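Cycloalternan-forming enzyme (Listeria monocytogenes serovar 1/2a, PDB 5F7U) is a multidomain glycoside hydrolase family 31 protein, with a TIM-barrel domain accompanied by beta-rich domains and a family 6 carbohydrate-binding module. Local coordinates at residues I260-G264 against K265-T269; L618-T622 against S623-Y627; T23-P27 against R28-A32; E523-L526 against T527-I531. The protein carries 1 engineered substitution. One frame throughout, in Å; residues are numbered along the deposited sequence.

Contact 1 of 4, residues I260-G264 against K265-T269; sequences INQRG and KDVET
The backbone oxygen of Gln-262 takes the N-H of Lys-265 at 3.0 Å (Gln-262 O to Lys-265 N, 154° at the hydrogen), closing a tight turn over four residues. The Gln-262 side chain packs against the residues that follow the turn. Its CG sits beside the backbone N and the chain bends at chi2 (-66°), which folds the amide back over the turn instead of letting it run out straight. Gln-262 OE1 then lies 3.4 Å from Lys-265 CG and 3.5 Å from Val-267 CG2, two carbon neighbours that offer no polar bond. Val-267 crosses the glutamine at about a right angle, its CG2 also 3.8 Å from Gln-262 CB. Lys-265 bends away at chi2, and its ammonium forms a salt bridge with Glu-282. On the entry side, Asn-261 OD1 accepts from Arg-263 N at 3.1 Å, while Asn-261 ND2 is held by Asp-735. Gly-264, with positive phi, takes the third position of the turn, the usual place of glycine in type II. The Asn-261 bond is an Asx turn, and it overlaps a type II beta turn from Gln-262 to Lys-265, which leads into strand 266-269 of the galactose mutarotase-like domain, paired antiparallel with strand 307-311.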
loop_
_atom_site.group_PDB
_atom_site.type_symbol
_atom_site.label_atom_id
_atom_site.label_comp_id
_atom_site.label_asym_id
_atom_site.label_seq_id
_atom_site.Cartn_x
_atom_site.Cartn_y
_atom_site.Cartn_z
ATOM N N ILE A 260 -7.743 7.540 4.855
ATOM C CA ILE A 260 -7.339 7.394 3.443
ATOM C C ILE A 260 -7.547 8.666 2.605
ATOM O O ILE A 260 -6.967 8.813 1.533
ATOM C CB ILE A 260 -7.935 6.129 2.764
ATOM C CG1 ILE A 260 -9.465 6.142 2.754
ATOM C CG2 ILE A 260 -7.381 4.873 3.450
ATOM C CD1 ILE A 260 -10.086 6.761 1.528
ATOM N N ASN A 261 -8.401 9.563 3.087
ATOM C CA ASN A 261 -8.678 10.815 2.398
ATOM C C ASN A 261 -8.179 11.955 3.280
ATOM O O ASN A 261 -8.754 12.233 4.320
ATOM C CB ASN A 261 -10.183 10.932 2.139
ATOM C CG ASN A 261 -10.583 12.272 1.540
ATOM O OD1 ASN A 261 -9.748 13.153 1.285
ATOM N ND2 ASN A 261 -11.881 12.445 1.340
ATOM N N GLN A 262 -7.115 12.621 2.853
ATOM C CA GLN A 262 -6.444 13.618 3.690
ATOM C C GLN A 262 -7.090 14.999 3.678
ATOM O O GLN A 262 -6.571 15.908 4.300
ATOM C CB GLN A 262 -4.951 13.724 3.303
ATOM C CG GLN A 262 -4.158 12.429 3.536
ATOM C CD GLN A 262 -4.021 12.035 5.008
ATOM O OE1 GLN A 262 -4.026 12.887 5.898
ATOM N NE2 GLN A 262 -3.881 10.749 5.263
ATOM N N ARG A 263 -8.232 15.171 3.011
ATOM C CA ARG A 263 -8.892 16.488 3.063
ATOM C C ARG A 263 -9.154 16.882 4.520
ATOM O O ARG A 263 -9.673 16.094 5.285
ATOM C CB ARG A 263 -10.182 16.539 2.234
ATOM C CG ARG A 263 -10.634 17.980 1.971
ATOM C CD ARG A 263 -12.067 18.087 1.433
ATOM N NE ARG A 263 -12.328 19.484 1.109
ATOM C CZ ARG A 263 -11.974 20.045 -0.046
ATOM N NH1 ARG A 263 -11.371 19.315 -0.991
ATOM N NH2 ARG A 263 -12.195 21.338 -0.252
ATOM N N GLY A 264 -8.752 18.099 4.874
ATOM C CA GLY A 264 -8.866 18.633 6.226
ATOM C C GLY A 264 -7.588 18.584 7.040
ATOM O O GLY A 264 -7.517 19.234 8.092
ATOM N N LYS A 265 -6.596 17.824 6.570
ATOM C CA LYS A 265 -5.371 17.561 7.332
ATOM C C LYS A 265 -4.192 18.385 6.814
ATOM O O LYS A 265 -4.093 18.673 5.603
ATOM C CB LYS A 265 -4.951 16.078 7.221
ATOM C CG LYS A 265 -5.945 15.009 7.687
ATOM C CD LYS A 265 -5.927 14.887 9.193
ATOM C CE LYS A 265 -6.776 13.707 9.661
ATOM N NZ LYS A 265 -7.084 13.920 11.103
ATOM N N ASP A 266 -3.278 18.707 7.735
ATOM C CA ASP A 266 -1.925 19.157 7.389
ATOM C C ASP A 266 -1.051 17.922 7.401
ATOM O O ASP A 266 -0.812 17.355 8.454
ATOM C CB ASP A 266 -1.391 20.162 8.415
ATOM C CG ASP A 266 -2.117 21.477 8.367
ATOM O OD1 ASP A 266 -2.285 22.010 7.257
ATOM O OD2 ASP A 266 -2.534 21.979 9.437
ATOM N N VAL A 267 -0.587 17.508 6.232
ATOM C CA VAL A 267 0.140 16.241 6.079
ATOM C C VAL A 267 1.633 16.530 6.029
ATOM O O VAL A 267 2.088 17.292 5.177
ATOM C CB VAL A 267 -0.284 15.504 4.791
ATOM C CG1 VAL A 267 0.379 14.143 4.731
ATOM C CG2 VAL A 267 -1.804 15.347 4.718
ATOM N N GLU A 268 2.390 15.907 6.935
ATOM C CA GLU A 268 3.839 16.127 6.993
ATOM C C GLU A 268 4.544 15.018 6.224
ATOM O O GLU A 268 4.330 13.838 6.522
ATOM C CB GLU A 268 4.338 16.067 8.445
ATOM C CG GLU A 268 3.613 16.984 9.409
ATOM C CD GLU A 268 3.693 18.466 9.070
ATOM O OE1 GLU A 268 4.603 18.926 8.338
ATOM O OE2 GLU A 268 2.831 19.208 9.587
ATOM N N THR A 269 5.386 15.405 5.268
ATOM C CA THR A 269 6.234 14.460 4.573
ATOM C C THR A 269 7.511 14.319 5.404
ATOM O O THR A 269 8.482 15.050 5.230
ATOM C CB THR A 269 6.555 14.910 3.136
ATOM O OG1 THR A 269 5.344 15.337 2.496
ATOM C CG2 THR A 269 7.154 13.726 2.339
#

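Contact 2 of 4, residues L618-T622 against S623-Y627; sequences LSAST and SGVSY
The flat groups that meet here are peptide units: Gly-624 N approaches the carbonyl of Ser-621 from above its plane, 65° out of it, and Val-625 N stands 37° out of the carbonyl plane of Ala-620. Neither donor lies on a lone-pair direction, the glycine N-H being much the further out of plane, because the chain is folding back across the end of helix 607-622. The bonds themselves are sound: Gly-624 N to Ser-621 O is 3.0 Å and Val-625 N to Ala-620 O is 2.9 Å. With the positive phi of Gly-624 as the C-prime residue, this pair defines a Schellman motif. Ser-623 N keeps the helical bond to Ser-619 O at 3.1 Å and adds a weak one to Ala-620 O. Its side chain turns back the same way: OG lies beside the backbone N (chi1 -54°), which brings Ser-623 OG to 2.9 Å from Ser-619 O, and the same hydroxyl is hydrogen-bonded to Gly-254 N. An apolar touch accompanies the polar pattern, Ala-620 CB against Val-625 CB at 4.1 Å, and Ser-621 CA contributes a CA-H...O contact to Val-625 O at 3.5 Å. Every residue touching across the turn is buried. Ser-621 OG bonds to Met-720 O at strand 720-721, and Ser-626 OG reaches Thr-712 on helix 702-715. Beyond the turn, the backbone of Tyr-627 pairs with Tyr-598, as the chain enters barrel strand 628-631 between strands 597-599 and 657-660.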
loop_
_atom_site.group_PDB
_atom_site.type_symbol
_atom_site.label_atom_id
_atom_site.label_comp_id
_atom_site.label_asym_id
_atom_site.label_seq_id
_atom_site.Cartn_x
_atom_site.Cartn_y
_atom_site.Cartn_z
ATOM N N LEU A 618 -3.881 0.874 2.048
ATOM C CA LEU A 618 -4.594 1.530 0.958
ATOM C C LEU A 618 -3.923 2.841 0.530
ATOM O O LEU A 618 -3.840 3.143 -0.659
ATOM C CB LEU A 618 -6.073 1.775 1.327
ATOM C CG LEU A 618 -6.896 0.493 1.532
ATOM C CD1 LEU A 618 -8.318 0.816 2.011
ATOM C CD2 LEU A 618 -6.913 -0.413 0.283
ATOM N N SER A 619 -3.458 3.621 1.496
ATOM C CA SER A 619 -2.709 4.835 1.166
ATOM C C SER A 619 -1.339 4.496 0.520
ATOM O O SER A 619 -0.937 5.134 -0.472
ATOM C CB SER A 619 -2.545 5.702 2.424
ATOM O OG SER A 619 -2.001 4.946 3.474
ATOM N N ALA A 620 -0.638 3.493 1.059
ATOM C CA ALA A 620 0.645 3.069 0.477
ATOM C C ALA A 620 0.463 2.635 -0.980
ATOM O O ALA A 620 1.270 2.993 -1.840
ATOM C CB ALA A 620 1.295 1.967 1.300
ATOM N N SER A 621 -0.626 1.907 -1.242
ATOM C CA SER A 621 -0.971 1.469 -2.592
ATOM C C SER A 621 -1.068 2.614 -3.593
ATOM O O SER A 621 -0.468 2.567 -4.690
ATOM C CB SER A 621 -2.307 0.726 -2.529
ATOM O OG SER A 621 -2.823 0.551 -3.829
ATOM N N THR A 622 -1.836 3.640 -3.233
ATOM C CA THR A 622 -1.989 4.829 -4.083
ATOM C C THR A 622 -0.647 5.522 -4.337
ATOM O O THR A 622 -0.431 6.077 -5.425
ATOM C CB THR A 622 -3.014 5.790 -3.460
ATOM O OG1 THR A 622 -4.290 5.142 -3.494
ATOM C CG2 THR A 622 -3.097 7.133 -4.241
ATOM N N SER A 623 0.253 5.420 -3.352
ATOM C CA SER A 623 1.584 6.020 -3.371
ATOM C C SER A 623 2.620 5.151 -4.095
ATOM O O SER A 623 3.799 5.480 -4.095
ATOM C CB SER A 623 2.042 6.312 -1.925
ATOM O OG SER A 623 1.074 7.098 -1.253
ATOM N N GLY A 624 2.169 4.059 -4.718
ATOM C CA GLY A 624 3.062 3.228 -5.543
ATOM C C GLY A 624 3.771 2.129 -4.763
ATOM O O GLY A 624 4.630 1.428 -5.318
ATOM N N VAL A 625 3.421 1.964 -3.486
ATOM C CA VAL A 625 4.003 0.897 -2.652
ATOM C C VAL A 625 2.948 -0.217 -2.603
ATOM O O VAL A 625 2.009 -0.179 -1.805
ATOM C CB VAL A 625 4.412 1.402 -1.246
ATOM C CG1 VAL A 625 4.951 0.253 -0.383
ATOM C CG2 VAL A 625 5.474 2.484 -1.379
ATOM N N SER A 626 3.108 -1.185 -3.499
ATOM C CA SER A 626 2.102 -2.215 -3.747
ATOM C C SER A 626 2.375 -3.475 -2.934
ATOM O O SER A 626 1.438 -4.125 -2.483
ATOM C CB SER A 626 2.136 -2.544 -5.242
ATOM O OG SER A 626 1.271 -3.614 -5.606
ATOM N N TYR A 627 3.655 -3.818 -2.758
ATOM C CA TYR A 627 4.003 -5.063 -2.047
ATOM C C TYR A 627 4.032 -4.774 -0.563
ATOM O O TYR A 627 5.104 -4.619 0.048
ATOM C CB TYR A 627 5.338 -5.626 -2.521
ATOM C CG TYR A 627 5.393 -6.023 -3.994
ATOM C CD1 TYR A 627 4.225 -6.135 -4.794
ATOM C CD2 TYR A 627 6.631 -6.274 -4.589
ATOM C CE1 TYR A 627 4.325 -6.492 -6.143
ATOM C CE2 TYR A 627 6.736 -6.651 -5.921
ATOM C CZ TYR A 627 5.591 -6.755 -6.696
ATOM O OH TYR A 627 5.733 -7.107 -8.033
#

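Contact 3 of 4, residues T23-P27 against R28-A32; sequences TERSP and RDPKA
Glu-24 and Arg-28 slant across each other, their carboxylate and guanidinium planes 37° apart, and meet side-on in a salt bridge. Arg-28 NE donates to Glu-24 OE1 at 2.9 Å and Arg-28 NH2 to the same oxygen at 3.1 Å, both with OE1 almost in the guanidinium plane. The NH2 bond uses the syn lone pair, whereas NE stands out of the carboxylate plane on that syn side. A weak bond also joins Arg-28 NH2 to Glu-24 OE2, which accepts from Gln-21 N as well. Strand 25-26, which lies between the two residues, belongs to the N-terminal beta domain of the E-set clan, and a cis peptide before Pro-27 turns the chain out of it. Arg-25 leaves the backbone on another course. Bent at chi3 (73°), it brings its NE and NH1 together on Arg-28 O, at 2.9 Å and 2.8 Å respectively, with that oxygen at the guanidinium edge. One carbonyl thus takes two N-H groups, the NH1 bond nearly in line with the C=O (168°), while Arg-25 NH2 bonds to Tyr-94 OH. Pro-30 CD lies obliquely to this guanidinium, and Pro-30 CG is 3.6 Å from Pro-27 O. Asp-29 forms a salt bridge with Arg-545.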
loop_
_atom_site.group_PDB
_atom_site.type_symbol
_atom_site.label_atom_id
_atom_site.label_comp_id
_atom_site.label_asym_id
_atom_site.label_seq_id
_atom_site.Cartn_x
_atom_site.Cartn_y
_atom_site.Cartn_z
ATOM N N THR A 23 17.468 23.708 24.617
ATOM C CA THR A 23 18.545 24.692 24.424
ATOM C C THR A 23 18.615 25.182 22.976
ATOM O O THR A 23 19.706 25.480 22.447
ATOM C CB THR A 23 19.903 24.120 24.846
ATOM O OG1 THR A 23 20.140 22.878 24.156
ATOM C CG2 THR A 23 19.937 23.903 26.380
ATOM N N GLU A 24 17.440 25.303 22.363
ATOM C CA GLU A 24 17.305 25.697 20.945
ATOM C C GLU A 24 16.997 27.185 20.804
ATOM O O GLU A 24 16.719 27.883 21.793
ATOM C CB GLU A 24 16.170 24.914 20.285
ATOM C CG GLU A 24 16.414 23.414 20.184
ATOM C CD GLU A 24 15.419 22.700 19.273
ATOM O OE1 GLU A 24 14.661 23.380 18.521
ATOM O OE2 GLU A 24 15.413 21.448 19.301
ATOM N N ARG A 25 17.040 27.659 19.563
ATOM C CA ARG A 25 16.548 28.983 19.205
ATOM C C ARG A 25 15.107 28.851 18.726
ATOM O O ARG A 25 14.774 27.899 18.013
ATOM C CB ARG A 25 17.407 29.549 18.088
ATOM C CG ARG A 25 16.860 30.827 17.462
ATOM C CD ARG A 25 17.891 31.387 16.505
ATOM N NE ARG A 25 17.995 30.592 15.268
ATOM C CZ ARG A 25 19.145 30.262 14.690
ATOM N NH1 ARG A 25 19.126 29.626 13.531
ATOM N NH2 ARG A 25 20.314 30.552 15.269
ATOM N N SER A 26 14.257 29.791 19.114
ATOM C CA SER A 26 12.857 29.761 18.675
ATOM C C SER A 26 12.435 31.143 18.170
ATOM O O SER A 26 12.626 32.125 18.899
ATOM C CB SER A 26 11.938 29.286 19.807
ATOM O OG SER A 26 10.586 29.228 19.347
ATOM N N PRO A 27 11.921 31.255 16.931
ATOM C CA PRO A 27 11.865 30.183 15.926
ATOM C C PRO A 27 13.247 29.742 15.474
ATOM O O PRO A 27 14.200 30.522 15.535
ATOM C CB PRO A 27 11.159 30.839 14.734
ATOM C CG PRO A 27 10.799 32.227 15.147
ATOM C CD PRO A 27 11.640 32.575 16.343
ATOM N N ARG A 28 13.361 28.507 14.981
ATOM C CA ARG A 28 14.650 28.029 14.460
ATOM C C ARG A 28 15.156 28.918 13.318
ATOM O O ARG A 28 16.332 29.269 13.282
ATOM C CB ARG A 28 14.527 26.570 13.994
ATOM C CG ARG A 28 14.398 25.596 15.167
ATOM C CD ARG A 28 14.193 24.182 14.640
ATOM N NE ARG A 28 14.009 23.224 15.730
ATOM C CZ ARG A 28 13.406 22.039 15.613
ATOM N NH1 ARG A 28 12.869 21.644 14.445
ATOM N NH2 ARG A 28 13.336 21.240 16.685
ATOM N N ASP A 29 14.259 29.256 12.386
ATOM C CA ASP A 29 14.602 30.047 11.203
ATOM C C ASP A 29 13.698 31.272 11.226
ATOM O O ASP A 29 12.601 31.223 10.694
ATOM C CB ASP A 29 14.376 29.239 9.908
ATOM C CG ASP A 29 15.229 27.977 9.833
ATOM O OD1 ASP A 29 16.472 28.045 9.959
ATOM O OD2 ASP A 29 14.657 26.900 9.588
ATOM N N PRO A 30 14.144 32.370 11.883
ATOM C CA PRO A 30 13.278 33.542 12.084
ATOM C C PRO A 30 12.921 34.251 10.781
ATOM O O PRO A 30 13.786 34.463 9.912
ATOM C CB PRO A 30 14.128 34.458 12.967
ATOM C CG PRO A 30 15.048 33.509 13.694
ATOM C CD PRO A 30 15.413 32.510 12.625
ATOM N N LYS A 31 11.640 34.589 10.665
ATOM C CA LYS A 31 11.134 35.430 9.600
ATOM C C LYS A 31 11.000 36.854 10.124
ATOM O O LYS A 31 11.050 37.087 11.341
ATOM C CB LYS A 31 9.776 34.921 9.119
ATOM C CG LYS A 31 9.814 33.551 8.447
ATOM C CD LYS A 31 8.396 33.191 8.021
ATOM C CE LYS A 31 8.171 31.706 7.868
ATOM N NZ LYS A 31 8.157 30.999 9.186
ATOM N N ALA A 32 10.812 37.803 9.208
ATOM C CA ALA A 32 10.585 39.211 9.557
ATOM C C ALA A 32 9.487 39.370 10.622
ATOM O O ALA A 32 8.429 38.721 10.549
ATOM C CB ALA A 32 10.225 39.999 8.303
#

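Contact 4 of 4, residues E523-L526 against T527-I531; sequences EYLL and TEVGI
Tyr-524 packs against Glu-528 and Val-529 at the C-terminal end of a short helix of the family 31 TIM-barrel domain, just ahead of strand 534-536. Tyr-524 CB lies 3.4 Å from Glu-528 OE2, an oxygen that accepts from Tyr-427 N. CG then projects between the backbone N and the carbonyl carbon (chi1 85°), turning the ring to run alongside Val-529, the two side chains pointing the same way. Along one side of the ring, CD2 and then CE2 pass Val-529 CG2, at 3.9 Å for Tyr-524 CD2, obliquely to the plane. Leu-525 CG lies over one face, offset toward the rim, and the hydroxyl at the tip bonds to Tyr-409 O. The backbone oxygen of Tyr-524 is gripped twice, by Glu-528 N in the alpha pattern and by Val-529 N, five residues on, each at 3.0 Å. The Val-529 bond, of the i to i+5 pi type, is consistent with the helix widening before Gly-530, whose positive phi takes the chain off helical geometry. Past it, Ile-531 N returns to Leu-525 O at 3.0 Å, nearly straight (175°), and Ile-531 CG1 meets Leu-526 CD2 at 3.9 Å, with Phe-573 and Ile-577 of helix 555-577 also against that leucine. A water closes the loop, donating to Leu-526 O at 2.8 Å and to Ile-531 O at 2.7 Å.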
loop_
_atom_site.group_PDB
_atom_site.type_symbol
_atom_site.label_atom_id
_atom_site.label_comp_id
_atom_site.label_asym_id
_atom_site.label_seq_id
_atom_site.Cartn_x
_atom_site.Cartn_y
_atom_site.Cartn_z
ATOM N N GLU A 523 28.411 -10.820 3.699
ATOM C CA GLU A 523 28.480 -11.671 2.499
ATOM C C GLU A 523 28.311 -13.163 2.810
ATOM O O GLU A 523 27.527 -13.853 2.144
ATOM C CB GLU A 523 29.793 -11.446 1.737
ATOM C CG GLU A 523 29.798 -12.080 0.350
ATOM C CD GLU A 523 31.193 -12.276 -0.229
ATOM O OE1 GLU A 523 32.062 -11.402 -0.049
ATOM O OE2 GLU A 523 31.441 -13.313 -0.883
ATOM N N TYR A 524 29.040 -13.659 3.818
ATOM C CA TYR A 524 29.020 -15.084 4.150
ATOM C C TYR A 524 27.611 -15.624 4.473
ATOM O O TYR A 524 27.348 -16.811 4.267
ATOM C CB TYR A 524 30.025 -15.404 5.278
ATOM C CG TYR A 524 29.479 -15.184 6.669
ATOM C CD1 TYR A 524 29.414 -13.894 7.219
ATOM C CD2 TYR A 524 29.035 -16.269 7.450
ATOM C CE1 TYR A 524 28.903 -13.689 8.500
ATOM C CE2 TYR A 524 28.524 -16.070 8.741
ATOM C CZ TYR A 524 28.461 -14.782 9.254
ATOM O OH TYR A 524 27.956 -14.572 10.523
ATOM N N LEU A 525 26.714 -14.748 4.950
ATOM C CA LEU A 525 25.332 -15.129 5.267
ATOM C C LEU A 525 24.594 -15.557 4.014
ATOM O O LEU A 525 23.768 -16.467 4.046
ATOM C CB LEU A 525 24.572 -13.986 5.974
ATOM C CG LEU A 525 25.181 -13.512 7.317
ATOM C CD1 LEU A 525 24.574 -12.176 7.734
ATOM C CD2 LEU A 525 24.990 -14.547 8.428
ATOM N N LEU A 526 24.937 -14.910 2.910
ATOM C CA LEU A 526 24.325 -15.188 1.615
ATOM C C LEU A 526 25.057 -16.317 0.877
ATOM O O LEU A 526 24.427 -17.269 0.420
ATOM C CB LEU A 526 24.283 -13.903 0.787
ATOM C CG LEU A 526 23.255 -12.866 1.281
ATOM C CD1 LEU A 526 23.702 -11.464 0.926
ATOM C CD2 LEU A 526 21.877 -13.123 0.710
ATOM N N THR A 527 26.381 -16.230 0.796
ATOM C CA THR A 527 27.138 -17.160 -0.040
ATOM C C THR A 527 27.249 -18.556 0.597
ATOM O O THR A 527 27.183 -19.564 -0.117
ATOM C CB THR A 527 28.533 -16.609 -0.387
ATOM O OG1 THR A 527 29.244 -16.339 0.815
ATOM C CG2 THR A 527 28.416 -15.312 -1.179
ATOM N N GLU A 528 27.406 -18.608 1.925
ATOM C CA GLU A 528 27.683 -19.867 2.633
ATOM C C GLU A 528 26.532 -20.341 3.527
ATOM O O GLU A 528 26.194 -21.528 3.529
ATOM C CB GLU A 528 28.971 -19.736 3.455
ATOM C CG GLU A 528 30.166 -19.295 2.617
ATOM C CD GLU A 528 31.433 -19.167 3.414
ATOM O OE1 GLU A 528 32.241 -20.115 3.342
ATOM O OE2 GLU A 528 31.637 -18.128 4.093
ATOM N N VAL A 529 25.947 -19.433 4.305
ATOM C CA VAL A 529 24.811 -19.800 5.162
ATOM C C VAL A 529 23.554 -19.993 4.305
ATOM O O VAL A 529 22.680 -20.799 4.645
ATOM C CB VAL A 529 24.576 -18.780 6.312
ATOM C CG1 VAL A 529 23.465 -19.249 7.235
ATOM C CG2 VAL A 529 25.849 -18.572 7.120
ATOM N N GLY A 530 23.488 -19.272 3.183
ATOM C CA GLY A 530 22.422 -19.434 2.188
ATOM C C GLY A 530 21.091 -18.753 2.468
ATOM O O GLY A 530 20.042 -19.241 2.032
ATOM N N ILE A 531 21.119 -17.625 3.175
ATOM C CA ILE A 531 19.863 -16.906 3.453
ATOM C C ILE A 531 19.226 -16.301 2.190
ATOM O O ILE A 531 19.888 -16.166 1.137
ATOM C CB ILE A 531 20.015 -15.859 4.583
ATOM C CG1 ILE A 531 20.822 -14.648 4.107
ATOM C CG2 ILE A 531 20.573 -16.520 5.842
ATOM C CD1 ILE A 531 20.770 -13.430 5.036
HETATM O O HOH W 1 21.859 -17.022 -0.575
#

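How the contacts relate
Along the chain the order is contact 3, contact 1, contact 4, contact 2. Contacts 1 and 2 touch although some 350 residues separate them: Ile-260 CG2 packs on Leu-618 CB at 4.0 Å, so the mutarotase-like domain and the TIM barrel meet there, with centres about 16 Å apart. Contacts 2 and 4 both belong to the barrel domain, each at a helix end leading to a barrel strand (628-631 and 534-536), yet their centres are about 32 Å apart. Contact 3 lies in the N-terminal domain, its centre about 26 Å from that of contact 1 and 50 Å from that of contact 4. The four local contacts thus fall in three sequence-family regions of one chain.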